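Local coordinates for Exo-poly-alpha-D-galacturonosidase (Thermotoga maritima, PDB 3JUR), which probably hydrolyses the glycosidic bonds of polygalacturonate, acting from the chain end as an exopolygalacturonase, at residues 99-104 against 113-118; 190-195 against 210-215; 72-77 against 86-91; 106-111 against 178-183. All coordinates share one frame; numbering follows the deposited sequence.

The chain enters the first turns of a parallel beta-helix, and contact 3 closes a short loop there, bringing 86-91 back beside 72-77. Contact 1 opens next, at 99-104. Before it closes at 113-118, contact 4 has opened at 106-111, and it closes only at 178-183. Contacts 1 and 4 therefore cross. Contact 2 follows in series and joins 190-195 to 210-215. Strands 68-75, 117-120 and 193-196 are parallel neighbours in the beta-helix, so contacts 3, 1 and 2 follow one another along it. Contact 1 ties the hairpin of strands 103-105 and 108-112 to this wall. Contact 4 ties the same hairpin to the loop after helix 161-173.

Contact 1. Residues 99-104 against 113-118; sequences PVVLTR and YSPLVY
Y118 has CG anti to its backbone N (chi1 -177°), which lets the ring reach V101 and L102. V101 has CG1 anti to its carbonyl carbon (chi1 -61°), which leaves CG2 between the backbone N and C, and CG2 does most of the touching. The two side chains meet tip to tip, V101 CG2 over one face of the Y118 ring, offset toward the rim and 4.0 Å from the centroid, a CH-pi contact. The same V101 CG2 touches S114 CA at 3.7 Å and P115 CD at 3.8 Å. One methyl is thus shared by three residues. At the far end of the ring, Y118 OH donates to L102 O over 2.6 Å. The bond lies in the carbonyl plane, on a lone pair, with a C=O...donor angle of 138°. S114 OG reaches forward to P115 O at 2.7 Å and also bonds H75 NE2. T103 OG1 points at P115 CG, but its polar partner is Q194 OE1. The contact joins the start of the hairpin of strands 103-105 and 108-112 to strand 117-120 of the beta-helix. Y118 is used twice here: carbon packs on its face, and a carbonyl satisfies its buried hydroxyl and fixes the end of the ring.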
loop_
_atom_site.group_PDB
_atom_site.type_symbol
_atom_site.label_atom_id
_atom_site.label_comp_id
_atom_site.label_asym_id
_atom_site.label_seq_id
_atom_site.Cartn_x
_atom_site.Cartn_y
_atom_site.Cartn_z
ATOM N N PRO D 99 34.553 -10.671 -51.624
ATOM C CA PRO D 99 35.206 -9.427 -51.194
ATOM C C PRO D 99 34.417 -8.631 -50.164
ATOM O O PRO D 99 33.204 -8.841 -49.994
ATOM C CB PRO D 99 35.345 -8.622 -52.498
ATOM C CG PRO D 99 34.370 -9.230 -53.443
ATOM C CD PRO D 99 34.309 -10.679 -53.080
ATOM N N VAL D 100 35.119 -7.724 -49.488
ATOM C CA VAL D 100 34.515 -6.812 -48.516
ATOM C C VAL D 100 33.406 -5.970 -49.152
ATOM O O VAL D 100 33.483 -5.614 -50.325
ATOM C CB VAL D 100 35.582 -5.890 -47.850
ATOM C CG1 VAL D 100 36.490 -6.695 -46.932
ATOM C CG2 VAL D 100 36.417 -5.149 -48.904
ATOM N N VAL D 101 32.365 -5.683 -48.375
ATOM C CA VAL D 101 31.261 -4.832 -48.825
ATOM C C VAL D 101 31.057 -3.676 -47.847
ATOM O O VAL D 101 31.537 -3.734 -46.711
ATOM C CB VAL D 101 29.929 -5.626 -48.977
ATOM C CG1 VAL D 101 30.067 -6.725 -50.020
ATOM C CG2 VAL D 101 29.454 -6.194 -47.627
ATOM N N LEU D 102 30.357 -2.631 -48.289
ATOM C CA LEU D 102 29.974 -1.532 -47.410
ATOM C C LEU D 102 29.056 -2.062 -46.325
ATOM O O LEU D 102 28.007 -2.639 -46.615
ATOM C CB LEU D 102 29.271 -0.414 -48.189
ATOM C CG LEU D 102 28.698 0.769 -47.395
ATOM C CD1 LEU D 102 29.792 1.610 -46.730
ATOM C CD2 LEU D 102 27.849 1.637 -48.309
ATOM N N THR D 103 29.466 -1.868 -45.076
ATOM C CA THR D 103 28.719 -2.378 -43.933
ATOM C C THR D 103 29.016 -1.531 -42.686
ATOM O O THR D 103 29.513 -0.400 -42.791
ATOM C CB THR D 103 28.961 -3.920 -43.717
ATOM O OG1 THR D 103 28.018 -4.444 -42.769
ATOM C CG2 THR D 103 30.390 -4.226 -43.256
ATOM N N ARG D 104 28.708 -2.067 -41.515
ATOM C CA ARG D 104 28.853 -1.309 -40.288
ATOM C C ARG D 104 29.212 -2.252 -39.146
ATOM O O ARG D 104 28.723 -3.379 -39.094
ATOM C CB ARG D 104 27.546 -0.559 -40.000
ATOM C CG ARG D 104 27.753 0.841 -39.449
ATOM C CD ARG D 104 26.449 1.562 -39.169
ATOM N NE ARG D 104 26.171 2.576 -40.178
ATOM C CZ ARG D 104 25.536 3.720 -39.943
ATOM N NH1 ARG D 104 25.112 4.020 -38.716
ATOM N NH2 ARG D 104 25.331 4.571 -40.937
ATOM N N TYR D 113 33.603 -8.250 -44.111
ATOM C CA TYR D 113 32.879 -9.452 -44.516
ATOM C C TYR D 113 31.415 -9.145 -44.796
ATOM O O TYR D 113 30.776 -8.380 -44.060
ATOM C CB TYR D 113 32.979 -10.532 -43.427
ATOM C CG TYR D 113 34.362 -11.140 -43.273
ATOM C CD1 TYR D 113 34.916 -11.930 -44.282
ATOM C CD2 TYR D 113 35.110 -10.935 -42.112
ATOM C CE1 TYR D 113 36.182 -12.492 -44.144
ATOM C CE2 TYR D 113 36.378 -11.495 -41.958
ATOM C CZ TYR D 113 36.912 -12.269 -42.982
ATOM O OH TYR D 113 38.166 -12.829 -42.847
ATOM N N SER D 114 30.892 -9.737 -45.866
ATOM C CA SER D 114 29.481 -9.598 -46.213
ATOM C C SER D 114 28.568 -10.114 -45.097
ATOM O O SER D 114 28.828 -11.176 -44.528
ATOM C CB SER D 114 29.179 -10.354 -47.509
ATOM O OG SER D 114 27.789 -10.334 -47.798
ATOM N N PRO D 115 27.495 -9.362 -44.777
ATOM C CA PRO D 115 26.417 -9.965 -43.986
ATOM C C PRO D 115 25.881 -11.204 -44.715
ATOM O O PRO D 115 26.028 -11.305 -45.939
ATOM C CB PRO D 115 25.359 -8.865 -43.948
ATOM C CG PRO D 115 26.139 -7.615 -44.046
ATOM C CD PRO D 115 27.262 -7.925 -45.002
ATOM N N LEU D 116 25.275 -12.132 -43.973
ATOM C CA LEU D 116 24.834 -13.407 -44.545
ATOM C C LEU D 116 23.706 -13.216 -45.569
ATOM O O LEU D 116 23.667 -13.893 -46.592
ATOM C CB LEU D 116 24.447 -14.421 -43.451
ATOM C CG LEU D 116 25.240 -14.534 -42.132
ATOM C CD1 LEU D 116 24.882 -15.830 -41.414
ATOM C CD2 LEU D 116 26.747 -14.413 -42.267
ATOM N N VAL D 117 22.791 -12.295 -45.283
ATOM C CA VAL D 117 21.802 -11.854 -46.269
ATOM C C VAL D 117 21.978 -10.342 -46.400
ATOM O O VAL D 117 21.906 -9.617 -45.410
ATOM C CB VAL D 117 20.348 -12.206 -45.845
ATOM C CG1 VAL D 117 19.368 -11.839 -46.945
ATOM C CG2 VAL D 117 20.222 -13.684 -45.515
ATOM N N TYR D 118 22.230 -9.876 -47.616
ATOM C CA TYR D 118 22.676 -8.500 -47.835
ATOM C C TYR D 118 21.961 -7.819 -48.995
ATOM O O TYR D 118 21.862 -8.374 -50.102
ATOM C CB TYR D 118 24.198 -8.495 -48.063
ATOM C CG TYR D 118 24.866 -7.133 -48.247
ATOM C CD1 TYR D 118 24.903 -6.196 -47.209
ATOM C CD2 TYR D 118 25.504 -6.810 -49.449
ATOM C CE1 TYR D 118 25.535 -4.963 -47.369
ATOM C CE2 TYR D 118 26.140 -5.581 -49.624
ATOM C CZ TYR D 118 26.152 -4.663 -48.579
ATOM O OH TYR D 118 26.780 -3.450 -48.751
#

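Contact 2. Residues 190-195 against 210-215; sequences PSFVQF and NSPMWC
S211 O is gripped by two hydrogen bonds, from W143 NE1 and N238 ND2. The N-H of the same residue goes to S233 OG, so the backbone of S211 is firmly placed. S211 OG is anti to the backbone N (chi1 177°) and donates to M213 O at 2.7 Å, from 61° above the carbonyl plane and not on a lone pair. This bond closes the bend around P212. It also sets S211 OG 3.6 Å from F192 CB, while S211 CB lies in plane at the edge of the F192 ring. An alanine here would lose the bond to M213 O and the touch of OG on F192 CB, and would probably loosen the bend around P212. P212 CD meets F192 CD1 at 4.0 Å. Two backbone bonds then join the segments. F192 N donates to W214 O at 2.8 Å, nearly along the C=O axis (177°). V193 N donates to C215 O at 2.9 Å, in the carbonyl plane. C215 O also comes within 3.2 Å of F192 CB, a close fit. S191 OG has its partner outside, H217 ND1, and the F192 ring runs on to L133 and F90. Successive backbone bonds of this kind, from one coil to the next, are the ladder of a parallel beta-helix, the fold of glycosyl hydrolase family 28. Here they lead into the pairing of strands 193-196 and 216-219.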
loop_
_atom_site.group_PDB
_atom_site.type_symbol
_atom_site.label_atom_id
_atom_site.label_comp_id
_atom_site.label_asym_id
_atom_site.label_seq_id
_atom_site.Cartn_x
_atom_site.Cartn_y
_atom_site.Cartn_z
ATOM N N PRO D 190 30.343 -10.234 -39.175
ATOM C CA PRO D 190 29.318 -9.520 -39.932
ATOM C C PRO D 190 27.936 -9.647 -39.273
ATOM O O PRO D 190 27.725 -10.559 -38.469
ATOM C CB PRO D 190 29.331 -10.246 -41.273
ATOM C CG PRO D 190 29.688 -11.655 -40.923
ATOM C CD PRO D 190 30.618 -11.571 -39.745
ATOM N N SER D 191 27.021 -8.734 -39.603
ATOM C CA SER D 191 25.607 -8.874 -39.234
ATOM C C SER D 191 25.007 -10.083 -39.966
ATOM O O SER D 191 25.578 -10.561 -40.954
ATOM C CB SER D 191 24.825 -7.609 -39.593
ATOM O OG SER D 191 25.191 -6.503 -38.779
ATOM N N PHE D 192 23.876 -10.587 -39.478
ATOM C CA PHE D 192 23.186 -11.683 -40.152
ATOM C C PHE D 192 22.421 -11.140 -41.373
ATOM O O PHE D 192 22.874 -11.286 -42.503
ATOM C CB PHE D 192 22.254 -12.424 -39.185
ATOM C CG PHE D 192 21.831 -13.801 -39.649
ATOM C CD1 PHE D 192 21.744 -14.846 -38.732
ATOM C CD2 PHE D 192 21.509 -14.056 -40.984
ATOM C CE1 PHE D 192 21.347 -16.121 -39.136
ATOM C CE2 PHE D 192 21.104 -15.324 -41.397
ATOM C CZ PHE D 192 21.028 -16.362 -40.470
ATOM N N VAL D 193 21.273 -10.509 -41.132
ATOM C CA VAL D 193 20.479 -9.910 -42.204
ATOM C C VAL D 193 20.678 -8.392 -42.175
ATOM O O VAL D 193 20.399 -7.743 -41.166
ATOM C CB VAL D 193 18.962 -10.266 -42.066
ATOM C CG1 VAL D 193 18.142 -9.640 -43.196
ATOM C CG2 VAL D 193 18.746 -11.779 -42.020
ATOM N N GLN D 194 21.173 -7.830 -43.276
ATOM C CA GLN D 194 21.435 -6.395 -43.336
ATOM C C GLN D 194 20.881 -5.769 -44.606
ATOM O O GLN D 194 21.176 -6.213 -45.713
ATOM C CB GLN D 194 22.935 -6.091 -43.183
ATOM C CG GLN D 194 23.263 -4.601 -42.964
ATOM C CD GLN D 194 24.742 -4.347 -42.689
ATOM O OE1 GLN D 194 25.574 -4.358 -43.598
ATOM N NE2 GLN D 194 25.071 -4.107 -41.424
ATOM N N PHE D 195 20.042 -4.756 -44.415
ATOM C CA PHE D 195 19.567 -3.895 -45.488
ATOM C C PHE D 195 20.271 -2.561 -45.309
ATOM O O PHE D 195 20.105 -1.898 -44.280
ATOM C CB PHE D 195 18.047 -3.702 -45.395
ATOM C CG PHE D 195 17.266 -4.987 -45.446
ATOM C CD1 PHE D 195 16.905 -5.549 -46.670
ATOM C CD2 PHE D 195 16.892 -5.641 -44.267
ATOM C CE1 PHE D 195 16.193 -6.747 -46.729
ATOM C CE2 PHE D 195 16.175 -6.839 -44.316
ATOM C CZ PHE D 195 15.831 -7.395 -45.554
ATOM N N ASN D 210 21.423 -19.209 -34.565
ATOM C CA ASN D 210 22.878 -19.295 -34.697
ATOM C C ASN D 210 23.466 -18.096 -35.451
ATOM O O ASN D 210 24.189 -18.261 -36.443
ATOM C CB ASN D 210 23.308 -20.608 -35.389
ATOM C CG ASN D 210 22.670 -21.855 -34.778
ATOM O OD1 ASN D 210 22.692 -22.061 -33.565
ATOM N ND2 ASN D 210 22.129 -22.710 -35.632
ATOM N N SER D 211 23.147 -16.896 -34.977
ATOM C CA SER D 211 23.611 -15.665 -35.610
ATOM C C SER D 211 25.057 -15.355 -35.220
ATOM O O SER D 211 25.430 -15.514 -34.047
ATOM C CB SER D 211 22.704 -14.502 -35.227
ATOM O OG SER D 211 23.177 -13.276 -35.763
ATOM N N PRO D 212 25.879 -14.925 -36.203
ATOM C CA PRO D 212 27.259 -14.522 -35.919
ATOM C C PRO D 212 27.312 -13.389 -34.896
ATOM O O PRO D 212 28.121 -13.433 -33.961
ATOM C CB PRO D 212 27.772 -14.046 -37.281
ATOM C CG PRO D 212 26.983 -14.848 -38.263
ATOM C CD PRO D 212 25.603 -14.942 -37.650
ATOM N N MET D 213 26.426 -12.411 -35.076
ATOM C CA MET D 213 26.348 -11.218 -34.244
ATOM C C MET D 213 24.902 -10.676 -34.311
ATOM O O MET D 213 23.966 -11.410 -33.976
ATOM C CB MET D 213 27.400 -10.197 -34.694
ATOM C CG MET D 213 27.695 -9.112 -33.669
ATOM S SD MET D 213 29.187 -8.201 -34.083
ATOM C CE MET D 213 29.013 -6.776 -33.009
ATOM N N TRP D 214 24.700 -9.432 -34.754
ATOM C CA TRP D 214 23.341 -8.849 -34.791
ATOM C C TRP D 214 22.478 -9.556 -35.835
ATOM O O TRP D 214 22.950 -9.854 -36.943
ATOM C CB TRP D 214 23.362 -7.341 -35.065
ATOM C CG TRP D 214 24.166 -6.502 -34.094
ATOM C CD1 TRP D 214 24.805 -6.925 -32.963
ATOM C CD2 TRP D 214 24.375 -5.085 -34.165
ATOM N NE1 TRP D 214 25.411 -5.863 -32.332
ATOM C CE2 TRP D 214 25.163 -4.721 -33.049
ATOM C CE3 TRP D 214 23.980 -4.085 -35.071
ATOM C CZ2 TRP D 214 25.563 -3.396 -32.812
ATOM C CZ3 TRP D 214 24.369 -2.770 -34.832
ATOM C CH2 TRP D 214 25.158 -2.438 -33.714
ATOM N N CYS D 215 21.222 -9.826 -35.484
ATOM C CA CYS D 215 20.378 -10.700 -36.302
ATOM C C CYS D 215 19.722 -9.963 -37.460
ATOM O O CYS D 215 19.927 -10.329 -38.617
ATOM C CB CYS D 215 19.349 -11.455 -35.456
ATOM S SG CYS D 215 20.080 -12.618 -34.262
#

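Contact 3. Residues 72-77 against 86-91; sequences GPIHLK and GTIKFI
The contact between residues 72-77 and 86-91 is mostly apolar. I74 carries it with one atom, CD1. Its CG1 is anti to the carbonyl carbon (chi1 -67°) and the chain then extends (chi2 163°), so CD1 is the atom that reaches I88 and F90. I74 CD1 meets I88 CG2 tip to tip at 3.9 Å. It also meets F90 CZ at 3.9 Å, the two side chains crossing at about a right angle. The second kind of contact is made by the backbone of G72, chiefly a carbonyl at a ring edge. G72 O lies near the plane of the F90 ring, 3.5 Å from F90 CD2 and 3.6 Å from F90 CE2. The weakly positive ring hydrogens would probably favour the carbonyl there. I91 adds a looser touch, its CD1 lying 4.4 Å from G72 N. The group belongs to the first turns of the beta-helix. Helix 44-57 packs against it: F47 touches both I74 and I88, and I51 touches I74. L133 of strand 132-134 lies on I88. The backbone of I74 bonds L116 and Y118, so strand 117-120 is its parallel neighbour in the next coil. Y97, L116 and V117 close in around the F90 ring.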
loop_
_atom_site.group_PDB
_atom_site.type_symbol
_atom_site.label_atom_id
_atom_site.label_comp_id
_atom_site.label_asym_id
_atom_site.label_seq_id
_atom_site.Cartn_x
_atom_site.Cartn_y
_atom_site.Cartn_z
ATOM N N GLY D 72 26.901 -19.749 -49.142
ATOM C CA GLY D 72 27.589 -18.572 -48.632
ATOM C C GLY D 72 26.582 -17.436 -48.586
ATOM O O GLY D 72 25.379 -17.677 -48.703
ATOM N N PRO D 73 27.059 -16.186 -48.442
ATOM C CA PRO D 73 26.148 -15.048 -48.306
ATOM C C PRO D 73 25.218 -14.892 -49.514
ATOM O O PRO D 73 25.607 -15.196 -50.638
ATOM C CB PRO D 73 27.099 -13.850 -48.206
ATOM C CG PRO D 73 28.335 -14.297 -48.896
ATOM C CD PRO D 73 28.462 -15.747 -48.534
ATOM N N ILE D 74 23.997 -14.433 -49.263
ATOM C CA ILE D 74 23.012 -14.190 -50.318
ATOM C C ILE D 74 22.887 -12.692 -50.530
ATOM O O ILE D 74 22.644 -11.943 -49.577
ATOM C CB ILE D 74 21.621 -14.780 -49.941
ATOM C CG1 ILE D 74 21.676 -16.313 -49.895
ATOM C CG2 ILE D 74 20.532 -14.295 -50.900
ATOM C CD1 ILE D 74 20.516 -16.945 -49.144
ATOM N N HIS D 75 23.069 -12.261 -51.774
ATOM C CA HIS D 75 22.930 -10.850 -52.128
ATOM C C HIS D 75 21.625 -10.593 -52.870
ATOM O O HIS D 75 21.445 -11.030 -54.006
ATOM C CB HIS D 75 24.145 -10.365 -52.932
ATOM C CG HIS D 75 25.370 -10.154 -52.095
ATOM N ND1 HIS D 75 26.538 -9.627 -52.603
ATOM C CD2 HIS D 75 25.603 -10.387 -50.780
ATOM C CE1 HIS D 75 27.443 -9.559 -51.642
ATOM N NE2 HIS D 75 26.900 -10.013 -50.526
ATOM N N LEU D 76 20.705 -9.906 -52.201
ATOM C CA LEU D 76 19.419 -9.563 -52.790
ATOM C C LEU D 76 19.561 -8.367 -53.729
ATOM O O LEU D 76 20.542 -7.628 -53.665
ATOM C CB LEU D 76 18.381 -9.287 -51.697
ATOM C CG LEU D 76 18.045 -10.462 -50.772
ATOM C CD1 LEU D 76 17.322 -9.994 -49.514
ATOM C CD2 LEU D 76 17.235 -11.539 -51.493
ATOM N N LYS D 77 18.595 -8.206 -54.626
ATOM C CA LYS D 77 18.517 -7.024 -55.477
ATOM C C LYS D 77 17.119 -6.440 -55.326
ATOM O O LYS D 77 16.262 -7.053 -54.687
ATOM C CB LYS D 77 18.836 -7.374 -56.936
ATOM C CG LYS D 77 20.248 -7.926 -57.146
ATOM C CD LYS D 77 20.553 -8.204 -58.601
ATOM C CE LYS D 77 21.884 -8.929 -58.739
ATOM N NZ LYS D 77 22.387 -8.898 -60.138
ATOM N N GLY D 86 11.923 -24.029 -46.427
ATOM C CA GLY D 86 12.887 -24.922 -45.780
ATOM C C GLY D 86 13.847 -24.153 -44.885
ATOM O O GLY D 86 13.470 -23.154 -44.275
ATOM N N THR D 87 15.085 -24.631 -44.811
ATOM C CA THR D 87 16.142 -23.982 -44.050
ATOM C C THR D 87 17.220 -23.479 -45.010
ATOM O O THR D 87 17.653 -24.210 -45.913
ATOM C CB THR D 87 16.778 -24.965 -43.016
ATOM O OG1 THR D 87 15.794 -25.364 -42.050
ATOM C CG2 THR D 87 17.976 -24.331 -42.281
ATOM N N ILE D 88 17.628 -22.225 -44.835
ATOM C CA ILE D 88 18.845 -21.726 -45.467
ATOM C C ILE D 88 19.942 -21.779 -44.410
ATOM O O ILE D 88 19.884 -21.055 -43.409
ATOM C CB ILE D 88 18.690 -20.283 -46.026
ATOM C CG1 ILE D 88 17.601 -20.230 -47.105
ATOM C CG2 ILE D 88 20.016 -19.799 -46.596
ATOM C CD1 ILE D 88 17.246 -18.827 -47.584
ATOM N N LYS D 89 20.917 -22.663 -44.618
ATOM C CA LYS D 89 22.005 -22.843 -43.660
ATOM C C LYS D 89 23.297 -22.294 -44.242
ATOM O O LYS D 89 23.812 -22.808 -45.242
ATOM C CB LYS D 89 22.169 -24.318 -43.268
ATOM C CG LYS D 89 23.244 -24.554 -42.208
ATOM C CD LYS D 89 23.350 -26.022 -41.794
ATOM C CE LYS D 89 24.388 -26.212 -40.689
ATOM N NZ LYS D 89 24.073 -25.354 -39.508
ATOM N N PHE D 90 23.822 -21.253 -43.603
ATOM C CA PHE D 90 24.990 -20.555 -44.116
ATOM C C PHE D 90 26.286 -21.253 -43.757
ATOM O O PHE D 90 26.481 -21.655 -42.613
ATOM C CB PHE D 90 24.984 -19.098 -43.658
ATOM C CG PHE D 90 23.883 -18.300 -44.274
ATOM C CD1 PHE D 90 22.633 -18.225 -43.661
ATOM C CD2 PHE D 90 24.074 -17.656 -45.490
ATOM C CE1 PHE D 90 21.603 -17.502 -44.240
ATOM C CE2 PHE D 90 23.049 -16.931 -46.076
ATOM C CZ PHE D 90 21.815 -16.854 -45.454
ATOM N N ILE D 91 27.157 -21.413 -44.752
ATOM C CA ILE D 91 28.460 -22.046 -44.546
ATOM C C ILE D 91 29.399 -21.070 -43.817
ATOM O O ILE D 91 29.710 -19.998 -44.340
ATOM C CB ILE D 91 29.077 -22.565 -45.871
ATOM C CG1 ILE D 91 28.100 -23.520 -46.579
ATOM C CG2 ILE D 91 30.409 -23.271 -45.601
ATOM C CD1 ILE D 91 28.382 -23.742 -48.064
#

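Contact 4. Residues 106-111 against 178-183; sequences EGIELY and EERVFG
Residues 108-111 form the second strand of a small antiparallel hairpin beside the beta-helix, and the loop after helix 161-173 crosses it at 79°, with a single beta bridge between Y111 and V181. R180 lies extended from CG to NE and reaches along the strand. Its NH1 donates to E109 O at 3.0 Å. The oxygen lies close to the guanidinium plane, while NH1 stands 26° above the carbonyl plane. I108 crosses R180 at about a right angle, its CG2 3.5 Å from R180 NH1. The charge of R180 has a stronger partner outside, D272 OD1, and its NH2 bonds T175 O. A leucine here would lose the bond to E109 O and the salt bridge to D272, and would probably leave the loop less firmly held to the strand. L110 and F182 also cross at about a right angle, and L110 CD1 presses on F182 CD2 at 3.4 Å. The Y111 ring reaches the other way, its CE2 3.9 Å from E178 CA. The backbone of Y111 bonds on both sides of V181. Y111 N donates to R180 O at 2.9 Å, and F182 N returns to Y111 O at 2.8 Å, nearly along the C=O axis.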
loop_
_atom_site.group_PDB
_atom_site.type_symbol
_atom_site.label_atom_id
_atom_site.label_comp_id
_atom_site.label_asym_id
_atom_site.label_seq_id
_atom_site.Cartn_x
_atom_site.Cartn_y
_atom_site.Cartn_z
ATOM N N GLU D 106 29.298 -2.078 -34.936
ATOM C CA GLU D 106 28.977 -1.332 -33.706
ATOM C C GLU D 106 28.966 0.187 -33.909
ATOM O O GLU D 106 29.617 0.941 -33.172
ATOM C CB GLU D 106 29.879 -1.775 -32.541
ATOM C CG GLU D 106 29.613 -3.227 -32.114
ATOM C CD GLU D 106 30.433 -3.681 -30.913
ATOM O OE1 GLU D 106 31.614 -3.287 -30.787
ATOM O OE2 GLU D 106 29.895 -4.458 -30.098
ATOM N N GLY D 107 28.222 0.614 -34.931
ATOM C CA GLY D 107 27.968 2.030 -35.189
ATOM C C GLY D 107 28.974 2.778 -36.053
ATOM O O GLY D 107 28.820 3.982 -36.269
ATOM N N ILE D 108 29.999 2.088 -36.545
ATOM C CA ILE D 108 30.985 2.725 -37.430
ATOM C C ILE D 108 31.046 2.017 -38.790
ATOM O O ILE D 108 31.185 0.790 -38.856
ATOM C CB ILE D 108 32.407 2.812 -36.782
ATOM C CG1 ILE D 108 32.372 3.631 -35.484
ATOM C CG2 ILE D 108 33.424 3.431 -37.762
ATOM C CD1 ILE D 108 33.577 3.437 -34.584
ATOM N N GLU D 109 30.929 2.802 -39.863
ATOM C CA GLU D 109 30.972 2.282 -41.230
ATOM C C GLU D 109 32.359 1.775 -41.605
ATOM O O GLU D 109 33.373 2.345 -41.198
ATOM C CB GLU D 109 30.545 3.357 -42.230
ATOM C CG GLU D 109 29.076 3.740 -42.143
ATOM C CD GLU D 109 28.621 4.577 -43.324
ATOM O OE1 GLU D 109 27.435 4.470 -43.711
ATOM O OE2 GLU D 109 29.450 5.337 -43.864
ATOM N N LEU D 110 32.389 0.698 -42.381
ATOM C CA LEU D 110 33.638 0.105 -42.850
ATOM C C LEU D 110 33.385 -0.825 -44.037
ATOM O O LEU D 110 32.235 -1.088 -44.403
ATOM C CB LEU D 110 34.325 -0.669 -41.712
ATOM C CG LEU D 110 33.835 -2.083 -41.374
ATOM C CD1 LEU D 110 34.816 -2.772 -40.457
ATOM C CD2 LEU D 110 32.437 -2.084 -40.762
ATOM N N TYR D 111 34.467 -1.309 -44.638
ATOM C CA TYR D 111 34.390 -2.418 -45.579
ATOM C C TYR D 111 34.873 -3.680 -44.880
ATOM O O TYR D 111 35.977 -3.722 -44.332
ATOM C CB TYR D 111 35.173 -2.117 -46.861
ATOM C CG TYR D 111 34.397 -1.231 -47.801
ATOM C CD1 TYR D 111 33.737 -1.765 -48.906
ATOM C CD2 TYR D 111 34.292 0.139 -47.568
ATOM C CE1 TYR D 111 33.005 -0.947 -49.770
ATOM C CE2 TYR D 111 33.563 0.962 -48.415
ATOM C CZ TYR D 111 32.922 0.416 -49.515
ATOM O OH TYR D 111 32.202 1.241 -50.354
ATOM N N GLU D 178 35.972 4.241 -47.654
ATOM C CA GLU D 178 36.597 3.423 -48.701
ATOM C C GLU D 178 37.985 2.934 -48.295
ATOM O O GLU D 178 38.508 1.982 -48.873
ATOM C CB GLU D 178 36.707 4.209 -50.020
ATOM C CG GLU D 178 35.372 4.596 -50.674
ATOM C CD GLU D 178 34.649 5.755 -49.974
ATOM O OE1 GLU D 178 33.438 5.933 -50.225
ATOM O OE2 GLU D 178 35.278 6.490 -49.176
ATOM N N GLU D 179 38.573 3.594 -47.300
ATOM C CA GLU D 179 39.919 3.268 -46.834
ATOM C C GLU D 179 39.917 2.491 -45.514
ATOM O O GLU D 179 40.973 2.156 -44.976
ATOM C CB GLU D 179 40.767 4.541 -46.730
ATOM C CG GLU D 179 40.933 5.268 -48.063
ATOM C CD GLU D 179 41.692 6.578 -47.956
ATOM O OE1 GLU D 179 42.229 6.892 -46.869
ATOM O OE2 GLU D 179 41.752 7.300 -48.973
ATOM N N ARG D 180 38.722 2.194 -45.009
ATOM C CA ARG D 180 38.562 1.400 -43.797
ATOM C C ARG D 180 38.292 -0.050 -44.181
ATOM O O ARG D 180 37.162 -0.536 -44.068
ATOM C CB ARG D 180 37.415 1.943 -42.940
ATOM C CG ARG D 180 37.566 3.388 -42.520
ATOM C CD ARG D 180 36.403 3.804 -41.641
ATOM N NE ARG D 180 36.256 5.255 -41.579
ATOM C CZ ARG D 180 35.160 5.881 -41.159
ATOM N NH1 ARG D 180 34.098 5.187 -40.759
ATOM N NH2 ARG D 180 35.122 7.207 -41.138
ATOM N N VAL D 181 39.338 -0.734 -44.631
ATOM C CA VAL D 181 39.204 -2.082 -45.177
ATOM C C VAL D 181 39.664 -3.131 -44.166
ATOM O O VAL D 181 40.808 -3.106 -43.709
ATOM C CB VAL D 181 39.982 -2.235 -46.515
ATOM C CG1 VAL D 181 39.816 -3.642 -47.098
ATOM C CG2 VAL D 181 39.527 -1.184 -47.519
ATOM N N PHE D 182 38.762 -4.046 -43.828
ATOM C CA PHE D 182 39.070 -5.125 -42.892
ATOM C C PHE D 182 38.928 -6.485 -43.581
ATOM O O PHE D 182 39.666 -6.773 -44.520
ATOM C CB PHE D 182 38.233 -4.988 -41.604
ATOM C CG PHE D 182 38.610 -3.786 -40.777
ATOM C CD1 PHE D 182 39.452 -3.918 -39.678
ATOM C CD2 PHE D 182 38.165 -2.512 -41.124
ATOM C CE1 PHE D 182 39.829 -2.804 -38.926
ATOM C CE2 PHE D 182 38.539 -1.394 -40.380
ATOM C CZ PHE D 182 39.370 -1.541 -39.277
ATOM N N GLY D 183 37.992 -7.316 -43.134
ATOM C CA GLY D 183 37.821 -8.641 -43.725
ATOM C C GLY D 183 38.969 -9.574 -43.395
ATOM O O GLY D 183 39.280 -9.784 -42.219
#